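Putative O-acetylhomoserine (Thiol)-lyase (Campylobacter jejuni, PDB 4OC9) probably catalyses the pyridoxal phosphate-dependent transfer of the aminocarboxypropyl group of O-acetylhomoserine to a thiol or sulfide, as a member of the trans-sulfuration enzyme family. Local coordinates at residues G99-Y104 / E126-D131; Q144-I149 / H174-I179. All blocks are in the same frame, centred on the assembly; numbering follows the deposited sequence.

Both contacts lie in one seven-stranded mixed sheet, and their centres are about 10 Å apart. Strand 101-105 of interaction 1 runs beside strand 146-152 of interaction 2, so the order across this region is 177-181, 146-152, 101-105, 126-130. Among the bonds that join the two contacts directly, Ala-103 N lies 2.8 Å from Ala-148 O, and Asn-101 OD1 lies 2.6 Å from Thr-146 OG1. Asp-143 adds to the join, because its carboxylate takes bonds from Asn-101, Arg-128 and Asn-145. Lys-206, the lysine that carries the pyridoxal phosphate, belongs to neither contact. It follows strand 199-203, which lies next to 177-181 in the same sheet.

Interaction 1: residues G99-Y104 / E126-D131; sequences GDNVAY and EAREFD
Arg-128 lies against Asn-101 where strands 101-104 and 126-130 pair in parallel. The strands open and close a beta-alpha-beta unit whose connecting helix is 110-119. The pair belongs to the large mixed sheet of a fold type I PLP enzyme, where 126-130 is an outermost strand within this chain.

The Arg-128 side chain can be followed outward. Its CB is 3.9 Å from Val-102 O. CG is anti to the carbonyl carbon (chi1 -61°), and the chain then runs extended to NE. CD passes Asn-101 OD1 at 3.7 Å. NE donates to Glu-126 OE2 at 3.0 Å, a salt bridge within the strand. The acceptor is near the guanidinium plane, but the donor meets the carboxylate from above its plane. CZ lies under Asn-101 ND2 at 3.2 Å, with the amide and guanidinium planes stacked 15° apart. ND2 and NH2 are both donors and do not bond to each other. NH1 turns to Asp-143 OD2 and Val-141 O. ND2 gives to Asp-143 OD1 and to a water that also donates to Gly-99 O, while Asn-101 OD1 pairs with Thr-146. The amide is therefore held on both its atoms, which would keep it flat over the guanidinium.

Five backbone hydrogen bonds run from Asp-100 O to Phe-130 N. On the face that carries Val-102, Ala-127 and Tyr-104, Ile-116 of helix 110-119 touches all three side chains. Tyr-104 CE1 packs 3.6 Å from Ala-127 CB. Glu-129 CA sits over one face of the tyrosine ring, a CH-pi contact 3.9 Å from the centroid, offset toward the rim. On the other side of the sheet, Ala-103 CB meets Phe-130 CD1 at 4.2 Å.

Interaction 2: residues Q144-I149 / H174-I179; sequences QNTKAI and HKIVSI
The peptide plane joining Lys-147 to Ala-148 has Ile-176 CG2 over one face, 3.8 Å from Ala-148 N. A second flat group, the carbonyl of Val-177, accepts Ile-149 N within its own plane at 3.2 Å. The segments come from strands 146-152 and 177-181, the two parallel strands of a beta-alpha-beta unit joined through helix 164-174. They lie inside the large sheet of the fold type I PLP enzymes, and every residue that touches across the contact is buried.

Ile-176 packs against 146-149 just before the strands pair. Its CG2 is anti to the backbone N and also reaches Ile-149 CG1 at 3.9 Å; these two isoleucines cross at about a right angle. The other branch ends in CD1, which lies 4.0 Å from Thr-146 CG2. Ile-149 in turn packs on Ile-167 and Ala-171 of helix 164-174.

Some backbone polar groups are met by residues outside the two segments. The Tyr-235 hydroxyl bonds to both Lys-147 O and Val-177 N, bridging the strands where they do not bond directly. Arg-234 links the two segments nearer their N-terminal ends, with NH1 on Thr-146 O and NH2 on His-174 O.

On the opposite face from Ile-149, Ala-148 CB touches Ile-179 CD1 at 4.0 Å. Ile-179 N gives the straighter of the two bonds across the segments, 2.8 Å to Ile-149 O with a 175° angle at hydrogen.

Interaction 1: residues G99-Y104 / E126-D131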
ATOM      1  N   GLY D  99     -23.208   7.633 -33.670  1.00 27.72           N
ATOM      2  CA  GLY D  99     -23.612   7.351 -35.046  1.00 26.28           C
ATOM      3  C   GLY D  99     -22.890   6.161 -35.663  1.00 24.41           C
ATOM      4  O   GLY D  99     -23.245   5.698 -36.741  1.00 22.54           O
ATOM      5  N   ASP D 100     -21.852   5.671 -35.005  1.00 21.21           N
ATOM      6  CA  ASP D 100     -21.116   4.541 -35.525  1.00 20.68           C
ATOM      7  C   ASP D 100     -21.640   3.241 -34.900  1.00 21.13           C
ATOM      8  O   ASP D 100     -22.505   3.248 -34.020  1.00 19.45           O
ATOM      9  CB  ASP D 100     -19.620   4.712 -35.208  1.00 21.76           C
ATOM     10  CG  ASP D 100     -18.993   5.930 -35.896  1.00 21.96           C
ATOM     11  OD1 ASP D 100     -19.552   6.370 -36.918  1.00 21.89           O
ATOM     12  OD2 ASP D 100     -17.926   6.414 -35.411  1.00 22.41           O
ATOM     13  N   ASN D 101     -21.101   2.122 -35.361  1.00 21.00           N
ATOM     14  CA  ASN D 101     -21.479   0.848 -34.805  1.00 21.74           C
ATOM     15  C   ASN D 101     -20.234  -0.006 -34.619  1.00 17.58           C
ATOM     16  O   ASN D 101     -19.168   0.272 -35.193  1.00 13.82           O
ATOM     17  CB  ASN D 101     -22.525   0.154 -35.683  1.00 26.76           C
ATOM     18  CG  ASN D 101     -21.995  -0.273 -37.026  1.00 27.65           C
ATOM     19  OD1 ASN D 101     -21.339  -1.298 -37.141  1.00 29.33           O
ATOM     20  ND2 ASN D 101     -22.433   0.410 -38.059  1.00 31.96           N
ATOM     21  N   VAL D 102     -20.374  -1.019 -33.776  1.00 15.78           N
ATOM     22  CA  VAL D 102     -19.279  -1.932 -33.507  1.00 15.75           C
ATOM     23  C   VAL D 102     -19.844  -3.318 -33.574  1.00 14.93           C
ATOM     24  O   VAL D 102     -20.982  -3.553 -33.159  1.00 14.87           O
ATOM     25  CB  VAL D 102     -18.605  -1.725 -32.113  1.00 15.72           C
ATOM     26  CG1 VAL D 102     -17.994  -0.329 -32.010  1.00 16.50           C
ATOM     27  CG2 VAL D 102     -19.604  -1.928 -30.974  1.00 16.23           C
ATOM     28  N   ALA D 103     -19.025  -4.243 -34.067  1.00 14.09           N
ATOM     29  CA  ALA D 103     -19.406  -5.647 -34.178  1.00 13.86           C
ATOM     30  C   ALA D 103     -18.816  -6.396 -32.980  1.00 15.26           C
ATOM     31  O   ALA D 103     -17.617  -6.260 -32.686  1.00 13.14           O
ATOM     32  CB  ALA D 103     -18.877  -6.244 -35.466  1.00 12.80           C
ATOM     33  N   TYR D 104     -19.639  -7.213 -32.325  1.00 15.81           N
ATOM     34  CA  TYR D 104     -19.162  -7.942 -31.173  1.00 17.49           C
ATOM     35  C   TYR D 104     -19.621  -9.401 -31.120  1.00 16.76           C
ATOM     36  O   TYR D 104     -20.718  -9.746 -31.521  1.00 21.80           O
ATOM     37  CB  TYR D 104     -19.626  -7.227 -29.897  1.00 17.84           C
ATOM     38  CG  TYR D 104     -21.120  -7.337 -29.608  1.00 19.08           C
ATOM     39  CD1 TYR D 104     -22.056  -6.563 -30.287  1.00 20.25           C
ATOM     40  CD2 TYR D 104     -21.583  -8.171 -28.603  1.00 19.44           C
ATOM     41  CE1 TYR D 104     -23.415  -6.665 -30.007  1.00 18.40           C
ATOM     42  CE2 TYR D 104     -22.927  -8.255 -28.300  1.00 18.56           C
ATOM     43  CZ  TYR D 104     -23.837  -7.508 -29.013  1.00 18.49           C
ATOM     44  OH  TYR D 104     -25.161  -7.611 -28.708  1.00 19.25           O
ATOM     45  N   GLU D 126     -24.058   2.147 -31.699  1.00 20.15           N
ATOM     46  CA  GLU D 126     -24.822   0.953 -31.990  1.00 22.55           C
ATOM     47  C   GLU D 126     -23.974  -0.301 -31.888  1.00 23.62           C
ATOM     48  O   GLU D 126     -22.811  -0.311 -32.302  1.00 24.00           O
ATOM     49  CB  GLU D 126     -25.390   1.058 -33.423  1.00 24.74           C
ATOM     50  CG  GLU D 126     -26.207  -0.144 -33.882  1.00 28.47           C
ATOM     51  CD  GLU D 126     -26.702  -0.052 -35.338  1.00 31.05           C
ATOM     52  OE1 GLU D 126     -26.599   1.040 -35.942  1.00 28.61           O
ATOM     53  OE2 GLU D 126     -27.197  -1.084 -35.877  1.00 30.03           O
ATOM     54  N   ALA D 127     -24.575  -1.367 -31.377  1.00 22.81           N
ATOM     55  CA  ALA D 127     -23.888  -2.643 -31.246  1.00 23.83           C
ATOM     56  C   ALA D 127     -24.551  -3.698 -32.137  1.00 25.34           C
ATOM     57  O   ALA D 127     -25.777  -3.798 -32.175  1.00 26.47           O
ATOM     58  CB  ALA D 127     -23.892  -3.114 -29.809  1.00 22.93           C
ATOM     59  N   ARG D 128     -23.725  -4.465 -32.848  1.00 26.05           N
ATOM     60  CA  ARG D 128     -24.189  -5.525 -33.747  1.00 29.53           C
ATOM     61  C   ARG D 128     -23.499  -6.849 -33.439  1.00 26.15           C
ATOM     62  O   ARG D 128     -22.335  -7.029 -33.739  1.00 22.88           O
ATOM     63  CB  ARG D 128     -23.935  -5.152 -35.217  1.00 31.74           C
ATOM     64  CG  ARG D 128     -24.655  -3.883 -35.654  1.00 34.20           C
ATOM     65  CD  ARG D 128     -24.336  -3.535 -37.093  1.00 36.90           C
ATOM     66  NE  ARG D 128     -24.962  -2.273 -37.492  1.00 40.96           N
ATOM     67  CZ  ARG D 128     -24.799  -1.704 -38.681  1.00 41.72           C
ATOM     68  NH1 ARG D 128     -24.023  -2.275 -39.603  1.00 46.56           N
ATOM     69  NH2 ARG D 128     -25.398  -0.559 -38.948  1.00 41.56           N
ATOM     70  N   GLU D 129     -24.273  -7.759 -32.863  1.00 25.03           N
ATOM     71  CA  GLU D 129     -23.845  -9.081 -32.499  1.00 23.91           C
ATOM     72  C   GLU D 129     -23.489  -9.970 -33.701  1.00 24.19           C
ATOM     73  O   GLU D 129     -24.002  -9.781 -34.810  1.00 23.89           O
ATOM     74  CB  GLU D 129     -25.003  -9.776 -31.795  1.00 27.77           C
ATOM     75  CG  GLU D 129     -24.711 -11.154 -31.213  1.00 35.16           C
ATOM     76  CD  GLU D 129     -25.975 -11.857 -30.721  1.00 39.40           C
ATOM     77  OE1 GLU D 129     -25.920 -12.817 -29.903  1.00 48.31           O
ATOM     78  OE2 GLU D 129     -27.056 -11.440 -31.158  1.00 45.01           O
ATOM     79  N   PHE D 130     -22.556 -10.904 -33.503  1.00 22.66           N
ATOM     80  CA  PHE D 130     -22.189 -11.832 -34.584  1.00 22.10           C
ATOM     81  C   PHE D 130     -21.805 -13.116 -33.873  1.00 23.18           C
ATOM     82  O   PHE D 130     -21.473 -13.103 -32.680  1.00 23.17           O
ATOM     83  CB  PHE D 130     -21.087 -11.346 -35.547  1.00 20.74           C
ATOM     84  CG  PHE D 130     -19.698 -11.333 -34.962  1.00 20.83           C
ATOM     85  CD1 PHE D 130     -19.215 -10.227 -34.307  1.00 20.42           C
ATOM     86  CD2 PHE D 130     -18.858 -12.438 -35.126  1.00 19.48           C
ATOM     87  CE1 PHE D 130     -17.930 -10.223 -33.802  1.00 21.95           C
ATOM     88  CE2 PHE D 130     -17.571 -12.434 -34.641  1.00 19.27           C
ATOM     89  CZ  PHE D 130     -17.108 -11.326 -33.962  1.00 22.08           C
ATOM     90  N   ASP D 131     -21.878 -14.217 -34.609  1.00 22.35           N
ATOM     91  CA  ASP D 131     -21.564 -15.521 -34.083  1.00 26.27           C
ATOM     92  C   ASP D 131     -20.118 -15.909 -34.457  1.00 26.65           C
ATOM     93  O   ASP D 131     -19.799 -16.044 -35.652  1.00 23.25           O
ATOM     94  CB  ASP D 131     -22.574 -16.523 -34.666  1.00 26.13           C
ATOM     95  CG  ASP D 131     -22.405 -17.956 -34.132  1.00 27.80           C
ATOM     96  OD1 ASP D 131     -21.564 -18.246 -33.237  1.00 22.33           O
ATOM     97  OD2 ASP D 131     -23.156 -18.815 -34.636  1.00 32.50           O
TER
HETATM   98  O   HOH W   1     -24.047   2.893 -37.269  1.00 19.32           O

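Interaction 2: residues Q144-I149 / H174-I179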
ATOM      1  N   GLN D 144     -19.873   0.799 -43.562  1.00 26.83           N
ATOM      2  CA  GLN D 144     -18.767   1.751 -43.510  1.00 28.49           C
ATOM      3  C   GLN D 144     -18.673   2.489 -42.184  1.00 25.20           C
ATOM      4  O   GLN D 144     -17.715   3.259 -41.960  1.00 21.30           O
ATOM      5  CB  GLN D 144     -18.913   2.782 -44.626  1.00 36.35           C
ATOM      6  CG  GLN D 144     -17.614   3.596 -44.909  1.00 44.11           C
ATOM      7  CD  GLN D 144     -16.530   2.762 -45.590  1.00 46.51           C
ATOM      8  OE1 GLN D 144     -16.806   1.670 -46.068  1.00 37.45           O
ATOM      9  NE2 GLN D 144     -15.318   3.317 -45.720  1.00 54.27           N
ATOM     10  N   ASN D 145     -19.686   2.295 -41.341  1.00 23.13           N
ATOM     11  CA  ASN D 145     -19.752   2.918 -40.014  1.00 23.29           C
ATOM     12  C   ASN D 145     -19.262   1.992 -38.885  1.00 23.47           C
ATOM     13  O   ASN D 145     -19.166   2.409 -37.724  1.00 26.99           O
ATOM     14  CB  ASN D 145     -21.162   3.390 -39.714  1.00 22.65           C
ATOM     15  CG  ASN D 145     -21.606   4.500 -40.636  1.00 25.93           C
ATOM     16  OD1 ASN D 145     -20.803   5.354 -41.055  1.00 25.55           O
ATOM     17  ND2 ASN D 145     -22.901   4.527 -40.923  1.00 25.72           N
ATOM     18  N   THR D 146     -18.965   0.746 -39.242  1.00 22.25           N
ATOM     19  CA  THR D 146     -18.474  -0.244 -38.304  1.00 20.18           C
ATOM     20  C   THR D 146     -17.034   0.126 -37.996  1.00 19.66           C
ATOM     21  O   THR D 146     -16.154   0.068 -38.873  1.00 18.36           O
ATOM     22  CB  THR D 146     -18.547  -1.663 -38.881  1.00 19.73           C
ATOM     23  OG1 THR D 146     -19.907  -1.987 -39.205  1.00 19.85           O
ATOM     24  CG2 THR D 146     -18.003  -2.678 -37.852  1.00 20.30           C
ATOM     25  N   LYS D 147     -16.771   0.465 -36.741  1.00 20.13           N
ATOM     26  CA  LYS D 147     -15.405   0.870 -36.340  1.00 23.08           C
ATOM     27  C   LYS D 147     -14.548  -0.157 -35.578  1.00 23.03           C
ATOM     28  O   LYS D 147     -13.346   0.049 -35.401  1.00 21.80           O
ATOM     29  CB  LYS D 147     -15.518   2.107 -35.472  1.00 22.65           C
ATOM     30  CG  LYS D 147     -16.344   3.197 -36.102  1.00 23.39           C
ATOM     31  CD  LYS D 147     -15.850   3.573 -37.483  1.00 27.21           C
ATOM     32  CE  LYS D 147     -16.602   4.794 -37.977  1.00 33.03           C
ATOM     33  NZ  LYS D 147     -16.214   5.061 -39.374  1.00 37.09           N
ATOM     34  N   ALA D 148     -15.167  -1.237 -35.105  1.00 22.20           N
ATOM     35  CA  ALA D 148     -14.417  -2.252 -34.372  1.00 20.96           C
ATOM     36  C   ALA D 148     -15.105  -3.613 -34.385  1.00 20.32           C
ATOM     37  O   ALA D 148     -16.334  -3.717 -34.503  1.00 20.17           O
ATOM     38  CB  ALA D 148     -14.185  -1.805 -32.938  1.00 21.87           C
ATOM     39  N   ILE D 149     -14.270  -4.641 -34.308  1.00 20.11           N
ATOM     40  CA  ILE D 149     -14.684  -6.052 -34.282  1.00 19.81           C
ATOM     41  C   ILE D 149     -14.116  -6.581 -32.954  1.00 21.15           C
ATOM     42  O   ILE D 149     -12.891  -6.692 -32.801  1.00 18.06           O
ATOM     43  CB  ILE D 149     -14.162  -6.819 -35.480  1.00 19.47           C
ATOM     44  CG1 ILE D 149     -14.809  -6.250 -36.763  1.00 20.41           C
ATOM     45  CG2 ILE D 149     -14.512  -8.276 -35.313  1.00 20.03           C
ATOM     46  CD1 ILE D 149     -14.305  -6.842 -38.063  1.00 21.12           C
ATOM     47  N   HIS D 174     -11.820  -5.129 -44.841  1.00 32.73           N
ATOM     48  CA  HIS D 174     -12.580  -3.894 -44.692  1.00 28.61           C
ATOM     49  C   HIS D 174     -11.810  -2.769 -44.022  1.00 29.58           C
ATOM     50  O   HIS D 174     -12.366  -1.684 -43.824  1.00 28.99           O
ATOM     51  CB  HIS D 174     -13.847  -4.131 -43.859  1.00 31.65           C
ATOM     52  CG  HIS D 174     -14.795  -5.130 -44.444  1.00 33.58           C
ATOM     53  ND1 HIS D 174     -15.805  -4.778 -45.320  1.00 39.90           N
ATOM     54  CD2 HIS D 174     -14.906  -6.465 -44.262  1.00 31.83           C
ATOM     55  CE1 HIS D 174     -16.490  -5.857 -45.659  1.00 37.77           C
ATOM     56  NE2 HIS D 174     -15.966  -6.893 -45.028  1.00 37.16           N
ATOM     57  N   LYS D 175     -10.561  -3.010 -43.634  1.00 28.77           N
ATOM     58  CA  LYS D 175      -9.737  -1.974 -42.972  1.00 33.49           C
ATOM     59  C   LYS D 175     -10.335  -1.562 -41.615  1.00 31.02           C
ATOM     60  O   LYS D 175     -10.392  -0.380 -41.265  1.00 26.87           O
ATOM     61  CB  LYS D 175      -9.592  -0.771 -43.898  1.00 38.08           C
ATOM     62  CG  LYS D 175      -9.001  -1.198 -45.210  1.00 46.98           C
ATOM     63  CD  LYS D 175      -7.494  -1.236 -45.213  1.00 57.84           C
ATOM     64  CE  LYS D 175      -7.015   0.206 -45.304  1.00 67.93           C
ATOM     65  NZ  LYS D 175      -5.531   0.304 -45.270  1.00 80.34           N
ATOM     66  N   ILE D 176     -10.807  -2.563 -40.873  1.00 29.29           N
ATOM     67  CA  ILE D 176     -11.399  -2.350 -39.563  1.00 27.05           C
ATOM     68  C   ILE D 176     -10.458  -2.858 -38.458  1.00 23.82           C
ATOM     69  O   ILE D 176      -9.816  -3.908 -38.591  1.00 22.30           O
ATOM     70  CB  ILE D 176     -12.748  -3.073 -39.425  1.00 25.62           C
ATOM     71  CG1 ILE D 176     -13.731  -2.547 -40.452  1.00 29.69           C
ATOM     72  CG2 ILE D 176     -13.318  -2.861 -38.029  1.00 26.83           C
ATOM     73  CD1 ILE D 176     -15.068  -3.267 -40.457  1.00 32.10           C
ATOM     74  N   VAL D 177     -10.391  -2.096 -37.371  1.00 21.79           N
ATOM     75  CA  VAL D 177      -9.550  -2.446 -36.224  1.00 20.64           C
ATOM     76  C   VAL D 177     -10.176  -3.581 -35.452  1.00 19.12           C
ATOM     77  O   VAL D 177     -11.385  -3.535 -35.147  1.00 19.76           O
ATOM     78  CB  VAL D 177      -9.412  -1.272 -35.248  1.00 23.43           C
ATOM     79  CG1 VAL D 177      -8.720  -1.721 -33.970  1.00 22.88           C
ATOM     80  CG2 VAL D 177      -8.678  -0.102 -35.894  1.00 24.57           C
ATOM     81  N   SER D 178      -9.389  -4.633 -35.213  1.00 16.48           N
ATOM     82  CA  SER D 178      -9.867  -5.791 -34.465  1.00 15.76           C
ATOM     83  C   SER D 178      -9.364  -5.701 -33.028  1.00 16.26           C
ATOM     84  O   SER D 178      -8.182  -5.412 -32.788  1.00 12.30           O
ATOM     85  CB  SER D 178      -9.357  -7.095 -35.065  1.00 17.43           C
ATOM     86  OG  SER D 178      -7.935  -7.172 -35.005  1.00 20.52           O
ATOM     87  N   ILE D 179     -10.275  -5.953 -32.089  1.00 17.21           N
ATOM     88  CA  ILE D 179      -9.987  -5.931 -30.650  1.00 17.38           C
ATOM     89  C   ILE D 179     -10.175  -7.307 -30.020  1.00 17.24           C
ATOM     90  O   ILE D 179     -11.279  -7.871 -30.071  1.00 19.04           O
ATOM     91  CB  ILE D 179     -10.951  -5.020 -29.866  1.00 18.11           C
ATOM     92  CG1 ILE D 179     -10.864  -3.586 -30.357  1.00 18.83           C
ATOM     93  CG2 ILE D 179     -10.588  -5.069 -28.388  1.00 19.37           C
ATOM     94  CD1 ILE D 179     -11.918  -2.669 -29.757  1.00 19.36           C
TER